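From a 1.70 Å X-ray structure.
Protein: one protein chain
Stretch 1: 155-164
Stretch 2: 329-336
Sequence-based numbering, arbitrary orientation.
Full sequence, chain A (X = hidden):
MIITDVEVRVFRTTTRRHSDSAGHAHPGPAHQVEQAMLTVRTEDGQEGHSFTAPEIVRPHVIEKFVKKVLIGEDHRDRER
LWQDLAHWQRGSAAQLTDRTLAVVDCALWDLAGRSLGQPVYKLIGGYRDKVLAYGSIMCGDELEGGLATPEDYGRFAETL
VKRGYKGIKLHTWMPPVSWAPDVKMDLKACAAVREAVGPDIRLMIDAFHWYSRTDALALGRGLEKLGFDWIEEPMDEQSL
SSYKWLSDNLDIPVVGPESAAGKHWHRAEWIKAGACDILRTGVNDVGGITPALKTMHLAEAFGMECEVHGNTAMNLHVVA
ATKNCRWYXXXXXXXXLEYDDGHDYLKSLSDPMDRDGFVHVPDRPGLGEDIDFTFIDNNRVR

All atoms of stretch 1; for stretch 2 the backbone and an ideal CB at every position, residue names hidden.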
# COMPACT_ATOMS: atom_id res chain seq x y z
N ARG A 155 6.52 5.33 -22.95
CA ARG A 155 5.50 6.29 -23.34
C ARG A 155 4.63 6.69 -22.16
O ARG A 155 4.29 7.87 -22.00
CB ARG A 155 4.62 5.71 -24.46
CG ARG A 155 5.36 5.52 -25.78
CD ARG A 155 5.70 6.86 -26.43
NE ARG A 155 6.45 6.69 -27.67
CZ ARG A 155 6.67 7.67 -28.55
NH1 ARG A 155 6.20 8.89 -28.34
NH2 ARG A 155 7.36 7.41 -29.66
N PHE A 156 4.27 5.73 -21.32
CA PHE A 156 3.44 6.06 -20.17
C PHE A 156 4.24 6.93 -19.21
O PHE A 156 3.70 7.86 -18.61
CB PHE A 156 2.96 4.78 -19.48
CG PHE A 156 1.94 5.03 -18.40
CD1 PHE A 156 0.91 5.95 -18.60
CD2 PHE A 156 1.99 4.32 -17.20
CE1 PHE A 156 -0.06 6.16 -17.62
CE2 PHE A 156 1.02 4.53 -16.22
CZ PHE A 156 -0.01 5.45 -16.43
N ALA A 157 5.53 6.64 -19.07
CA ALA A 157 6.40 7.41 -18.18
C ALA A 157 6.42 8.89 -18.58
O ALA A 157 6.41 9.77 -17.72
CB ALA A 157 7.81 6.84 -18.19
N GLU A 158 6.45 9.16 -19.88
CA GLU A 158 6.45 10.54 -20.35
C GLU A 158 5.18 11.24 -19.89
O GLU A 158 5.20 12.39 -19.47
CB GLU A 158 6.55 10.59 -21.87
CG GLU A 158 7.89 10.13 -22.42
CD GLU A 158 7.99 10.32 -23.92
OE1 GLU A 158 7.89 11.48 -24.38
OE2 GLU A 158 8.18 9.31 -24.63
N THR A 159 4.06 10.53 -19.97
CA THR A 159 2.77 11.07 -19.56
C THR A 159 2.75 11.39 -18.07
O THR A 159 2.20 12.40 -17.65
CB THR A 159 1.64 10.08 -19.90
OG1 THR A 159 1.55 9.93 -21.32
CG2 THR A 159 0.31 10.57 -19.36
N LEU A 160 3.36 10.52 -17.26
CA LEU A 160 3.39 10.74 -15.82
C LEU A 160 4.27 11.93 -15.44
O LEU A 160 3.97 12.65 -14.49
CB LEU A 160 3.88 9.47 -15.11
CG LEU A 160 2.99 8.24 -15.29
CD1 LEU A 160 3.63 7.05 -14.58
CD2 LEU A 160 1.58 8.50 -14.74
N VAL A 161 5.36 12.14 -16.17
CA VAL A 161 6.24 13.26 -15.88
C VAL A 161 5.48 14.55 -16.19
O VAL A 161 5.56 15.52 -15.44
CB VAL A 161 7.54 13.20 -16.74
CG1 VAL A 161 8.32 14.50 -16.61
CG2 VAL A 161 8.40 12.03 -16.27
N LYS A 162 4.73 14.54 -17.28
CA LYS A 162 3.93 15.70 -17.66
C LYS A 162 2.92 16.02 -16.56
O LYS A 162 2.66 17.19 -16.27
CB LYS A 162 3.20 15.42 -18.98
CG LYS A 162 2.38 16.59 -19.51
CD LYS A 162 1.72 16.24 -20.83
CE LYS A 162 0.90 17.41 -21.38
NZ LYS A 162 -0.18 17.81 -20.44
N ARG A 163 2.36 14.98 -15.95
CA ARG A 163 1.38 15.14 -14.87
C ARG A 163 1.99 15.80 -13.63
O ARG A 163 1.29 16.43 -12.85
CB ARG A 163 0.79 13.78 -14.48
CG ARG A 163 -0.15 13.81 -13.28
CD ARG A 163 -1.41 14.63 -13.53
NE ARG A 163 -2.29 14.64 -12.36
CZ ARG A 163 -2.11 15.41 -11.29
NH1 ARG A 163 -1.09 16.25 -11.23
NH2 ARG A 163 -2.96 15.34 -10.28
N GLY A 164 3.30 15.63 -13.46
CA GLY A 164 3.96 16.24 -12.32
C GLY A 164 4.74 15.30 -11.41
O GLY A 164 5.45 15.76 -10.53
N UNK A 329 3.05 6.39 -2.14
CA UNK A 329 2.90 5.60 -3.35
C UNK A 329 1.53 5.84 -3.96
O UNK A 329 0.51 5.43 -3.40
CB UNK A 329 3.10 4.11 -3.06
N UNK A 330 1.49 6.51 -5.11
CA UNK A 330 0.23 6.83 -5.77
C UNK A 330 0.01 5.90 -6.97
O UNK A 330 0.73 5.96 -7.96
CB UNK A 330 0.21 8.29 -6.21
N UNK A 331 -1.00 5.04 -6.85
CA UNK A 331 -1.31 4.10 -7.91
C UNK A 331 -2.17 2.97 -7.38
O UNK A 331 -2.77 3.11 -6.31
CB UNK A 331 -0.03 3.55 -8.53
N UNK A 332 -2.21 1.84 -8.08
CA UNK A 332 -1.47 1.63 -9.32
C UNK A 332 -2.05 2.37 -10.53
O UNK A 332 -3.26 2.55 -10.64
CB UNK A 332 -1.42 0.13 -9.63
N UNK A 333 -1.15 2.78 -11.43
CA UNK A 333 -1.51 3.54 -12.63
C UNK A 333 -1.38 2.75 -13.94
O UNK A 333 -0.57 1.83 -14.05
CB UNK A 333 -0.63 4.79 -12.71
N UNK A 334 -2.18 3.15 -14.93
CA UNK A 334 -2.18 2.51 -16.24
C UNK A 334 -2.70 3.52 -17.26
O UNK A 334 -3.60 4.30 -16.96
CB UNK A 334 -3.03 1.24 -16.24
N UNK A 335 -2.13 3.53 -18.47
CA UNK A 335 -2.61 4.50 -19.46
C UNK A 335 -4.10 4.42 -19.79
O UNK A 335 -4.70 5.42 -20.18
CB UNK A 335 -1.82 4.32 -20.76
N UNK A 336 -4.71 3.26 -19.62
CA UNK A 336 -6.13 3.11 -19.92
C UNK A 336 -7.04 3.60 -18.81
O UNK A 336 -8.25 3.73 -19.00
CB UNK A 336 -6.44 1.64 -20.21

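Stretch 1 is helical, and Gly164 is the first residue to leave helical angles. Stretch 2 starts as a strand running roughly antiparallel to it, at 150°. The axes come no closer than 12.4 Å, and Phe156 reaches across to the backbone of 333 to 335. Phe156 and Leu160 offer an apolar surface; Arg163 offers a charge.

Position 329 is out of reach of stretch 1, with ordinary strand angles. Almost any side chain would fit. It is Glu329, extended, and its carboxylate is hydrogen-bonded elsewhere in the structure.

At position 330 CA-to-CB points toward the helix, but no atom of stretch 1 lies within 5.5 Å of the ideal CB. Only a long side chain could reach stretch 1 from here. An acid might seem natural near Arg163, though polar or apolar chains are also possible. The deposited residue is Arg330. Its NH1 lies 4.4 Å from NH2 of Arg163, so two like charges come close. Both guanidinium groups have hydrogen-bond partners outside the pair.

Position 331 has phi 162° and psi -160°. A CB here would be jammed against the carbonyl O of the residue before, and crowded by the N of position 333 at 3.2 Å. This calls for glycine, and Gly331 is found.

Position 332 follows a cis peptide bond and is out of reach of the helix. Stretch 1 sets no preference. It is Leu332.

Position 333 points toward the helix. Its ideal CB is 3.8 Å from CZ of Phe156 and 4.8 Å from CD2 of Leu160. An apolar side chain suits this site: Val, Ile, Leu or Met. It is Leu333. Its CB packs 3.8 Å from Phe156 CZ, and its CD2 meets Leu160 CD2 at 3.8 Å. Its chi2 of 22° lies between wells.

At position 334 CA-to-CB points away, so stretch 1 says little about the side chain. The backbone matters more: its C atom is 3.4 Å from Phe156 CZ. Many residues would serve. It is His334, whose ND1 accepts a hydrogen bond from N of position 336 at 3.0 Å.

Position 335 points sideways. Its ideal CB is 3.8 Å from Phe156 CD1, and its N lies over a face of that ring. A phi of -57° allows proline; a small or apolar residue would also do. It is Pro335. Its CD sits 3.6 Å from the centroid of the Phe156 ring, almost on the ring normal, in a CH-pi contact.

Position 336 points away and meets nothing of stretch 1. Many side chains would fit. It is Phe336, which touches a crystal neighbour.

Stretch 2 329-336: ERGLLHPF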
# COMPACT_ATOMS: atom_id res chain seq x y z
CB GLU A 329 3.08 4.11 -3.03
CG GLU A 329 3.03 3.22 -4.25
CD GLU A 329 3.45 1.79 -3.95
OE1 GLU A 329 3.52 1.00 -4.92
OE2 GLU A 329 3.70 1.46 -2.77
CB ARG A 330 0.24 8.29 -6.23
CG ARG A 330 -1.14 8.92 -6.41
CD ARG A 330 -1.03 10.45 -6.44
NE ARG A 330 -2.34 11.11 -6.37
CZ ARG A 330 -3.05 11.50 -7.43
NH1 ARG A 330 -2.58 11.30 -8.66
NH2 ARG A 330 -4.23 12.07 -7.25
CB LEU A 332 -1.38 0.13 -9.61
CG LEU A 332 -0.69 -0.67 -8.50
CD1 LEU A 332 -0.69 -2.15 -8.84
CD2 LEU A 332 0.74 -0.16 -8.33
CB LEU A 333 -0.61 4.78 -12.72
CG LEU A 333 -0.91 6.08 -11.96
CD1 LEU A 333 -1.81 5.85 -10.77
CD2 LEU A 333 0.41 6.71 -11.56
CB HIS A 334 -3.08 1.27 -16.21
CG HIS A 334 -2.93 0.39 -17.42
ND1 HIS A 334 -3.42 0.72 -18.66
CD2 HIS A 334 -2.31 -0.81 -17.57
CE1 HIS A 334 -3.12 -0.23 -19.52
NE2 HIS A 334 -2.44 -1.17 -18.89
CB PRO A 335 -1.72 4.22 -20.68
CG PRO A 335 -1.26 2.79 -20.48
CD PRO A 335 -1.01 2.73 -18.99
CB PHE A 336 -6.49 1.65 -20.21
CG PHE A 336 -5.75 1.05 -21.38
CD1 PHE A 336 -4.97 1.85 -22.22
CD2 PHE A 336 -5.85 -0.31 -21.65
CE1 PHE A 336 -4.29 1.29 -23.30
CE2 PHE A 336 -5.18 -0.87 -22.72
CZ PHE A 336 -4.40 -0.07 -23.55
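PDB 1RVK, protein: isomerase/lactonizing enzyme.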